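Local coordinates for putative ABC transporter amino acid-binding protein (Sinorhizobium meliloti, PDB 2Q88) that binds the compatible solute ectoine, and probably hydroxyectoine, as the substrate-capturing component of an ABC uptake system in osmoprotection, at residues Arg43-Arg48 with Ala223-Ser228; Pro66-Gly71 with Ala88-Ser93; Asp203-Arg208 with Asp216-Glu221. All coordinates share one frame; numbering follows the deposited sequence.

Contact 1 (Arg43-Arg48 with Ala223-Ser228); sequences REIFKR and AKLKES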
loop_
_atom_site.group_PDB
_atom_site.type_symbol
_atom_site.label_atom_id
_atom_site.label_comp_id
_atom_site.label_asym_id
_atom_site.label_seq_id
_atom_site.Cartn_x
_atom_site.Cartn_y
_atom_site.Cartn_z
ATOM N N ARG A 43 10.341 10.376 -3.642
ATOM C CA ARG A 43 11.006 11.669 -3.475
ATOM C C ARG A 43 12.372 11.646 -4.135
ATOM O O ARG A 43 12.743 12.602 -4.801
ATOM C CB ARG A 43 11.156 12.055 -2.003
ATOM C CG ARG A 43 11.859 13.402 -1.802
ATOM C CD ARG A 43 12.247 13.676 -0.359
ATOM N NE ARG A 43 11.062 13.597 0.481
ATOM C CZ ARG A 43 10.190 14.582 0.653
ATOM N NH1 ARG A 43 10.365 15.768 0.053
ATOM N NH2 ARG A 43 9.135 14.379 1.439
ATOM N N GLU A 44 13.101 10.545 -3.959
ATOM C CA GLU A 44 14.440 10.413 -4.537
ATOM C C GLU A 44 14.410 10.399 -6.067
ATOM O O GLU A 44 15.220 11.068 -6.710
ATOM C CB GLU A 44 15.179 9.183 -3.975
ATOM C CG GLU A 44 16.652 9.086 -4.376
ATOM C CD GLU A 44 17.438 10.390 -4.160
ATOM O OE1 GLU A 44 18.185 10.795 -5.085
ATOM O OE2 GLU A 44 17.321 11.019 -3.076
ATOM N N ILE A 45 13.477 9.652 -6.656
ATOM C CA ILE A 45 13.368 9.634 -8.122
ATOM C C ILE A 45 12.981 11.017 -8.671
ATOM O O ILE A 45 13.619 11.540 -9.595
ATOM C CB ILE A 45 12.397 8.535 -8.585
ATOM C CG1 ILE A 45 13.046 7.157 -8.361
ATOM C CG2 ILE A 45 12.033 8.725 -10.072
ATOM C CD1 ILE A 45 12.128 5.963 -8.492
ATOM N N PHE A 46 11.943 11.617 -8.094
ATOM C CA PHE A 46 11.516 12.936 -8.558
ATOM C C PHE A 46 12.646 13.943 -8.485
ATOM O O PHE A 46 12.816 14.747 -9.401
ATOM C CB PHE A 46 10.272 13.424 -7.810
ATOM C CG PHE A 46 8.982 12.902 -8.385
ATOM C CD1 PHE A 46 8.621 13.198 -9.702
ATOM C CD2 PHE A 46 8.116 12.136 -7.607
ATOM C CE1 PHE A 46 7.413 12.707 -10.249
ATOM C CE2 PHE A 46 6.922 11.641 -8.133
ATOM C CZ PHE A 46 6.565 11.927 -9.456
ATOM N N LYS A 47 13.427 13.892 -7.411
ATOM C CA LYS A 47 14.601 14.758 -7.284
ATOM C C LYS A 47 15.552 14.546 -8.458
ATOM O O LYS A 47 16.040 15.513 -9.059
ATOM C CB LYS A 47 15.337 14.513 -5.965
ATOM C CG LYS A 47 16.491 15.490 -5.762
ATOM C CD LYS A 47 17.311 15.227 -4.511
ATOM C CE LYS A 47 18.602 16.050 -4.562
ATOM N NZ LYS A 47 19.340 16.032 -3.265
ATOM N N ARG A 48 15.795 13.277 -8.791
ATOM C CA ARG A 48 16.699 12.916 -9.887
ATOM C C ARG A 48 16.164 13.385 -11.223
ATOM O O ARG A 48 16.944 13.713 -12.109
ATOM C CB ARG A 48 16.929 11.406 -9.911
ATOM C CG ARG A 48 17.891 10.954 -8.832
ATOM C CD ARG A 48 17.881 9.459 -8.559
ATOM N NE ARG A 48 18.602 9.183 -7.322
ATOM C CZ ARG A 48 19.859 8.761 -7.252
ATOM N NH1 ARG A 48 20.558 8.530 -8.355
ATOM N NH2 ARG A 48 20.411 8.553 -6.069
ATOM N N ALA A 223 15.052 1.807 -12.270
ATOM C CA ALA A 223 15.981 0.785 -12.756
ATOM C C ALA A 223 17.430 1.065 -12.349
ATOM O O ALA A 223 18.145 0.153 -11.963
ATOM C CB ALA A 223 15.872 0.620 -14.272
ATOM N N LYS A 224 17.860 2.317 -12.441
ATOM C CA LYS A 224 19.218 2.685 -12.026
ATOM C C LYS A 224 19.431 2.527 -10.519
ATOM O O LYS A 224 20.506 2.105 -10.081
ATOM C CB LYS A 224 19.554 4.110 -12.486
ATOM C CG LYS A 224 19.711 4.202 -13.988
ATOM C CD LYS A 224 20.229 5.550 -14.466
ATOM C CE LYS A 224 19.100 6.499 -14.775
ATOM N NZ LYS A 224 19.551 7.695 -15.572
ATOM N N LEU A 225 18.413 2.868 -9.731
ATOM C CA LEU A 225 18.443 2.670 -8.279
ATOM C C LEU A 225 18.560 1.183 -7.935
ATOM O O LEU A 225 19.329 0.801 -7.047
ATOM C CB LEU A 225 17.154 3.223 -7.659
ATOM C CG LEU A 225 17.061 4.487 -6.801
ATOM C CD1 LEU A 225 18.172 5.522 -7.008
ATOM C CD2 LEU A 225 15.667 5.105 -6.933
ATOM N N LYS A 226 17.785 0.359 -8.634
ATOM C CA LYS A 226 17.818 -1.099 -8.441
ATOM C C LYS A 226 19.201 -1.665 -8.758
ATOM O O LYS A 226 19.758 -2.407 -7.959
ATOM C CB LYS A 226 16.732 -1.796 -9.275
ATOM C CG LYS A 226 15.309 -1.605 -8.715
ATOM C CD LYS A 226 14.243 -2.164 -9.646
ATOM C CE LYS A 226 12.864 -2.173 -8.976
ATOM N NZ LYS A 226 11.795 -2.657 -9.888
ATOM N N GLU A 227 19.742 -1.274 -9.915
ATOM C CA GLU A 227 21.051 -1.710 -10.404
ATOM C C GLU A 227 22.204 -1.320 -9.460
ATOM O O GLU A 227 23.052 -2.153 -9.130
ATOM C CB GLU A 227 21.265 -1.144 -11.817
ATOM C CG GLU A 227 22.670 -1.282 -12.389
ATOM C CD GLU A 227 22.821 -2.413 -13.382
ATOM O OE1 GLU A 227 21.800 -2.945 -13.882
ATOM O OE2 GLU A 227 23.979 -2.765 -13.682
ATOM N N SER A 228 22.216 -0.074 -8.995
ATOM C CA SER A 228 23.296 0.405 -8.121
ATOM C C SER A 228 23.243 -0.169 -6.695
ATOM O O SER A 228 24.259 -0.227 -6.003
ATOM C CB SER A 228 23.296 1.939 -8.062
ATOM O OG SER A 228 22.095 2.401 -7.454
#
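A first torsion of -71° in Ile-45, with CG1 beside the backbone N, and a second torsion of 24° in Leu-225, well away from a staggered value, bring the two side chains together between helices 37-48 and 212-228 of the periplasmic-binding-protein fold. The branched end of Leu-225 reaches between the helices and divides its work. CD2 meets Ile-45 CG1 at 3.6 Å and Ile-45 CD1 at 4.0 Å in a buried apolar contact. CD1 lies over the centre of the guanidinium face of Arg-48, 3.7 Å from CZ, so a methyl covers one flat side of the charged group. The Arg-48 chain, extended from CG to NE, carries the guanidinium along the exposed side of the leucine. Replacing this leucine by an alanine would probably open a gap beside Ile-45 and leave the Arg-48 guanidinium without the methyl against its face. Leu-225 also touches Phe-231 of helix 230-235. Within its own helix Arg-48 is tied to Glu-44 one turn back, and this salt bridge helps hold the guanidinium: NE meets Glu-44 OE1 at 2.8 Å, using the anti lone pair of that oxygen, which sits 31° out of the guanidinium plane.

Contact 2 (Pro66-Gly71 with Ala88-Ser93); sequences PGLQAG and AAVAYS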
loop_
_atom_site.group_PDB
_atom_site.type_symbol
_atom_site.label_atom_id
_atom_site.label_comp_id
_atom_site.label_asym_id
_atom_site.label_seq_id
_atom_site.Cartn_x
_atom_site.Cartn_y
_atom_site.Cartn_z
ATOM N N PRO A 66 -9.510 7.136 -8.237
ATOM C CA PRO A 66 -10.419 8.204 -8.651
ATOM C C PRO A 66 -9.785 9.601 -8.712
ATOM O O PRO A 66 -9.979 10.308 -9.698
ATOM C CB PRO A 66 -11.526 8.143 -7.591
ATOM C CG PRO A 66 -11.589 6.688 -7.221
ATOM C CD PRO A 66 -10.143 6.252 -7.229
ATOM N N GLY A 67 -9.052 9.997 -7.671
ATOM C CA GLY A 67 -8.403 11.313 -7.629
ATOM C C GLY A 67 -7.285 11.444 -8.654
ATOM O O GLY A 67 -7.073 12.515 -9.230
ATOM N N LEU A 68 -6.569 10.349 -8.878
ATOM C CA LEU A 68 -5.523 10.300 -9.894
ATOM C C LEU A 68 -6.135 10.494 -11.288
ATOM O O LEU A 68 -5.700 11.356 -12.055
ATOM C CB LEU A 68 -4.756 8.970 -9.802
ATOM C CG LEU A 68 -3.571 8.785 -10.751
ATOM C CD1 LEU A 68 -2.434 9.723 -10.408
ATOM C CD2 LEU A 68 -3.105 7.332 -10.773
ATOM N N GLN A 69 -7.170 9.719 -11.588
ATOM C CA GLN A 69 -7.887 9.843 -12.861
ATOM C C GLN A 69 -8.504 11.228 -13.051
ATOM O O GLN A 69 -8.558 11.736 -14.175
ATOM C CB GLN A 69 -8.946 8.743 -12.984
ATOM C CG GLN A 69 -8.340 7.333 -13.042
ATOM C CD GLN A 69 -9.376 6.222 -13.213
ATOM O OE1 GLN A 69 -9.132 5.251 -13.934
ATOM N NE2 GLN A 69 -10.510 6.353 -12.549
ATOM N N ALA A 70 -8.944 11.842 -11.954
ATOM C CA ALA A 70 -9.527 13.182 -11.984
ATOM C C ALA A 70 -8.469 14.277 -12.112
ATOM O O ALA A 70 -8.799 15.452 -12.269
ATOM C CB ALA A 70 -10.397 13.415 -10.746
ATOM N N GLY A 71 -7.201 13.885 -12.047
ATOM C CA GLY A 71 -6.089 14.818 -12.189
ATOM C C GLY A 71 -5.760 15.591 -10.925
ATOM O O GLY A 71 -5.080 16.613 -10.985
ATOM N N ALA A 88 -5.499 -1.820 -15.160
ATOM C CA ALA A 88 -6.320 -1.328 -16.267
ATOM C C ALA A 88 -6.683 0.155 -16.140
ATOM O O ALA A 88 -7.031 0.788 -17.133
ATOM C CB ALA A 88 -7.578 -2.165 -16.390
ATOM N N ALA A 89 -6.603 0.696 -14.922
ATOM C CA ALA A 89 -7.070 2.057 -14.614
ATOM C C ALA A 89 -5.943 3.083 -14.539
ATOM O O ALA A 89 -6.179 4.277 -14.710
ATOM C CB ALA A 89 -7.855 2.063 -13.302
ATOM N N VAL A 90 -4.727 2.609 -14.266
ATOM C CA VAL A 90 -3.557 3.475 -14.077
ATOM C C VAL A 90 -2.332 2.954 -14.830
ATOM O O VAL A 90 -2.298 1.795 -15.244
ATOM C CB VAL A 90 -3.185 3.601 -12.573
ATOM C CG1 VAL A 90 -4.323 4.214 -11.794
ATOM C CG2 VAL A 90 -2.824 2.243 -11.988
ATOM N N ALA A 91 -1.331 3.815 -14.999
ATOM C CA ALA A 91 -0.038 3.418 -15.548
ATOM C C ALA A 91 0.951 3.245 -14.390
ATOM O O ALA A 91 1.424 4.221 -13.823
ATOM C CB ALA A 91 0.463 4.471 -16.522
ATOM N N TYR A 92 1.237 1.990 -14.055
ATOM C CA TYR A 92 2.130 1.625 -12.963
ATOM C C TYR A 92 3.584 1.639 -13.389
ATOM O O TYR A 92 3.916 1.306 -14.531
ATOM C CB TYR A 92 1.810 0.209 -12.482
ATOM C CG TYR A 92 0.816 0.102 -11.341
ATOM C CD1 TYR A 92 1.132 0.562 -10.065
ATOM C CD2 TYR A 92 -0.410 -0.526 -11.531
ATOM C CE1 TYR A 92 0.223 0.436 -9.006
ATOM C CE2 TYR A 92 -1.329 -0.657 -10.487
ATOM C CZ TYR A 92 -1.009 -0.168 -9.241
ATOM O OH TYR A 92 -1.912 -0.305 -8.216
ATOM N N SER A 93 4.453 2.006 -12.454
ATOM C CA SER A 93 5.872 1.768 -12.599
ATOM C C SER A 93 6.142 0.280 -12.419
ATOM O O SER A 93 5.231 -0.494 -12.168
ATOM C CB SER A 93 6.635 2.516 -11.506
ATOM O OG SER A 93 6.426 1.877 -10.255
#
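The last turn of helix 64-69, closed by a Schellman motif at Gly-71, packs through Leu-68 and Gln-69 against Ala-89 and Val-90, on the chain leading into strand 91-92. Gly-71 leaves the helix with a positive phi of 81°, a conformation that favours glycine, and its N bonds to Leu-68 O at 2.9 Å. The apolar part of the contact is made by two methyl groups. The first torsion of Leu-68 (-177°) sets CG anti to the backbone N and aims the branch at the incoming chain, where CD2 presses on Val-90 CG1 at 3.5 Å, closer than carbons usually pack. The two side chains meet at about a right angle. The other methyl of Val-90, CG2, lies 3.5 Å above one face of the Tyr-92 ring, toward its rim, so the valine is wedged between the leucine and the tyrosine. Nearer the surface, Gln-69 extends beyond CG and carries its amide group alongside Ala-89, next to both the carbonyl oxygen and the CB methyl; the orientation of that amide is doubtful. Tyr-92 relates the contact to the substrate pocket, since its OH is hydrogen-bonded to the carbonyl oxygen of Leu-80, one of the residues around ectoine, although the side chain of Val-90 is about 11 Å from the ligand. Ile-65, one helical turn before Gln-69, touches Ala-89 and Val-90 as well, while Ala-206 of the neighbouring strand 206-207 meets both Leu-68 and Val-90, leaving the valine packed between helix 64-69 and the two-stranded antiparallel sheet.

Contact 3 (Asp203-Arg208 with Asp216-Glu221); sequences DGAAFR and DAFDVE. With CD (cadmium ion), chain D.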
loop_
_atom_site.group_PDB
_atom_site.type_symbol
_atom_site.label_atom_id
_atom_site.label_comp_id
_atom_site.label_asym_id
_atom_site.label_seq_id
_atom_site.Cartn_x
_atom_site.Cartn_y
_atom_site.Cartn_z
ATOM N N ASP A 203 3.631 -3.363 -4.878
ATOM C CA ASP A 203 3.139 -2.106 -5.405
ATOM C C ASP A 203 4.060 -1.521 -6.494
ATOM O O ASP A 203 5.052 -2.129 -6.892
ATOM C CB ASP A 203 2.921 -1.096 -4.264
ATOM C CG ASP A 203 4.149 -0.245 -3.970
ATOM O OD1 ASP A 203 5.286 -0.686 -4.249
ATOM O OD2 ASP A 203 4.069 0.901 -3.471
ATOM N N GLY A 204 3.684 -0.357 -6.995
ATOM C CA GLY A 204 4.578 0.502 -7.755
ATOM C C GLY A 204 3.948 1.869 -7.623
ATOM O O GLY A 204 2.839 1.980 -7.096
ATOM N N ALA A 205 4.626 2.908 -8.098
ATOM C CA ALA A 205 3.975 4.204 -8.210
ATOM C C ALA A 205 2.947 4.133 -9.351
ATOM O O ALA A 205 3.223 3.538 -10.386
ATOM C CB ALA A 205 5.003 5.297 -8.470
ATOM N N ALA A 206 1.765 4.713 -9.152
ATOM C CA ALA A 206 0.743 4.729 -10.206
ATOM C C ALA A 206 0.576 6.130 -10.782
ATOM O O ALA A 206 0.450 7.096 -10.031
ATOM C CB ALA A 206 -0.576 4.237 -9.677
ATOM N N PHE A 207 0.540 6.216 -12.112
ATOM C CA PHE A 207 0.367 7.481 -12.815
ATOM C C PHE A 207 -0.886 7.425 -13.664
ATOM O O PHE A 207 -1.370 6.346 -13.985
ATOM C CB PHE A 207 1.582 7.763 -13.703
ATOM C CG PHE A 207 2.883 7.756 -12.957
ATOM C CD1 PHE A 207 3.595 6.568 -12.783
ATOM C CD2 PHE A 207 3.394 8.930 -12.421
ATOM C CE1 PHE A 207 4.803 6.555 -12.078
ATOM C CE2 PHE A 207 4.598 8.922 -11.721
ATOM C CZ PHE A 207 5.298 7.730 -11.547
ATOM N N ARG A 208 -1.410 8.596 -14.004
ATOM C CA ARG A 208 -2.542 8.704 -14.912
ATOM C C ARG A 208 -2.147 8.058 -16.246
ATOM O O ARG A 208 -1.018 8.243 -16.715
ATOM C CB ARG A 208 -2.877 10.182 -15.108
ATOM C CG ARG A 208 -4.333 10.552 -14.940
ATOM C CD ARG A 208 -4.654 11.995 -15.373
ATOM N NE ARG A 208 -4.393 12.196 -16.799
ATOM C CZ ARG A 208 -3.497 13.040 -17.313
ATOM N NH1 ARG A 208 -2.755 13.818 -16.528
ATOM N NH2 ARG A 208 -3.354 13.117 -18.628
ATOM N N ASP A 216 7.464 6.432 -17.703
ATOM C CA ASP A 216 8.723 5.986 -18.340
ATOM C C ASP A 216 9.956 6.584 -17.691
ATOM O O ASP A 216 10.906 5.870 -17.387
ATOM C CB ASP A 216 8.769 6.346 -19.832
ATOM C CG ASP A 216 7.729 5.623 -20.652
ATOM O OD1 ASP A 216 7.031 4.722 -20.133
ATOM O OD2 ASP A 216 7.559 5.902 -21.854
ATOM N N ALA A 217 9.951 7.908 -17.523
ATOM C CA ALA A 217 11.046 8.629 -16.872
ATOM C C ALA A 217 11.297 8.172 -15.430
ATOM O O ALA A 217 12.444 7.978 -15.006
ATOM C CB ALA A 217 10.768 10.126 -16.913
ATOM N N PHE A 218 10.216 8.007 -14.680
ATOM C CA PHE A 218 10.274 7.465 -13.330
ATOM C C PHE A 218 10.918 6.070 -13.366
ATOM O O PHE A 218 11.807 5.761 -12.578
ATOM C CB PHE A 218 8.847 7.405 -12.768
ATOM C CG PHE A 218 8.762 7.000 -11.323
ATOM C CD1 PHE A 218 8.611 5.651 -10.965
ATOM C CD2 PHE A 218 8.797 7.959 -10.314
ATOM C CE1 PHE A 218 8.516 5.275 -9.614
ATOM C CE2 PHE A 218 8.708 7.585 -8.956
ATOM C CZ PHE A 218 8.559 6.242 -8.617
ATOM N N ASP A 219 10.483 5.244 -14.314
ATOM C CA ASP A 219 10.985 3.882 -14.449
ATOM C C ASP A 219 12.464 3.809 -14.810
ATOM O O ASP A 219 13.159 2.928 -14.333
ATOM C CB ASP A 219 10.158 3.109 -15.475
ATOM C CG ASP A 219 8.982 2.383 -14.844
ATOM O OD1 ASP A 219 8.956 2.281 -13.605
ATOM O OD2 ASP A 219 8.058 1.865 -15.506
ATOM N N VAL A 220 12.945 4.741 -15.633
ATOM C CA VAL A 220 14.363 4.774 -15.997
ATOM C C VAL A 220 15.213 4.963 -14.728
ATOM O O VAL A 220 16.204 4.261 -14.523
ATOM C CB VAL A 220 14.656 5.850 -17.087
ATOM C CG1 VAL A 220 16.140 6.150 -17.194
ATOM C CG2 VAL A 220 14.129 5.389 -18.452
ATOM N N GLU A 221 14.793 5.876 -13.863
ATOM C CA GLU A 221 15.510 6.144 -12.605
ATOM C C GLU A 221 15.390 5.002 -11.597
ATOM O O GLU A 221 16.342 4.713 -10.860
ATOM C CB GLU A 221 15.018 7.443 -11.953
ATOM C CG GLU A 221 15.312 8.732 -12.730
ATOM C CD GLU A 221 16.720 8.809 -13.295
ATOM O OE1 GLU A 221 17.701 8.701 -12.523
ATOM O OE2 GLU A 221 16.854 8.994 -14.526
HETATM CD CD CD D . 6.459 5.819 -23.720
HETATM O O HOH W 1 6.428 8.115 -24.393
HETATM O O HOH W 2 6.477 4.212 -23.484
HETATM O O HOH W 3 5.077 4.768 -25.520
#
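Asp-216 OD2 binds a cadmium ion at 2.2 Å, in a site completed by Glu-212, one turn earlier on helix 212-228, and by waters that include water 1, 2.4 Å from the cadmium. Asp-216 leaves the helix with its CB directed away from residues 203-208. Another side of the helix carries Phe-218, whose first torsion of -174° places CG anti to the backbone N and turns the ring toward residues 205-207. Phe-207 meets it in a T-shaped pair: its edge comes down on the face of Phe-218, with the centroids 5.2 Å apart and the planes at 64°. The leading atom is Phe-207 CZ, which lies over one face of the ring, offset toward its rim, and is 3.5 Å from Phe-218 CG. Farther along the same ring, the methyl of Ala-205 reaches Phe-218 CZ at 3.7 Å. Ala-205 and Phe-207, two residues apart, thus face the helix together. A short connection separates strand 206-207 from the helix that packs on it, and this close strand-helix pairing is in keeping with the alpha/beta lobes of periplasmic solute-binding proteins.

Helix 212-228 serves both contact 1 and contact 3, and the two meet where Ile-45 CG2 lies 3.3 Å from Phe-218 CD2, so that helix 37-48 and strand 206-207 both pack on the Phe-218 side chain of helix 212-228. Contact 3 is the most enclosed, all its touching residues being buried and its chemistry largely aromatic. Contact 1 begins in that interior but ends at the surface with a charged side chain, and contact 2 likewise runs from buried aliphatic groups to an exposed amide. Contacts 2 and 3 are joined through their backbones: strands 91-92 and 206-207 are antiparallel neighbours, with Ala-91 N probably hydrogen-bonded to Phe-207 O at 2.7 Å.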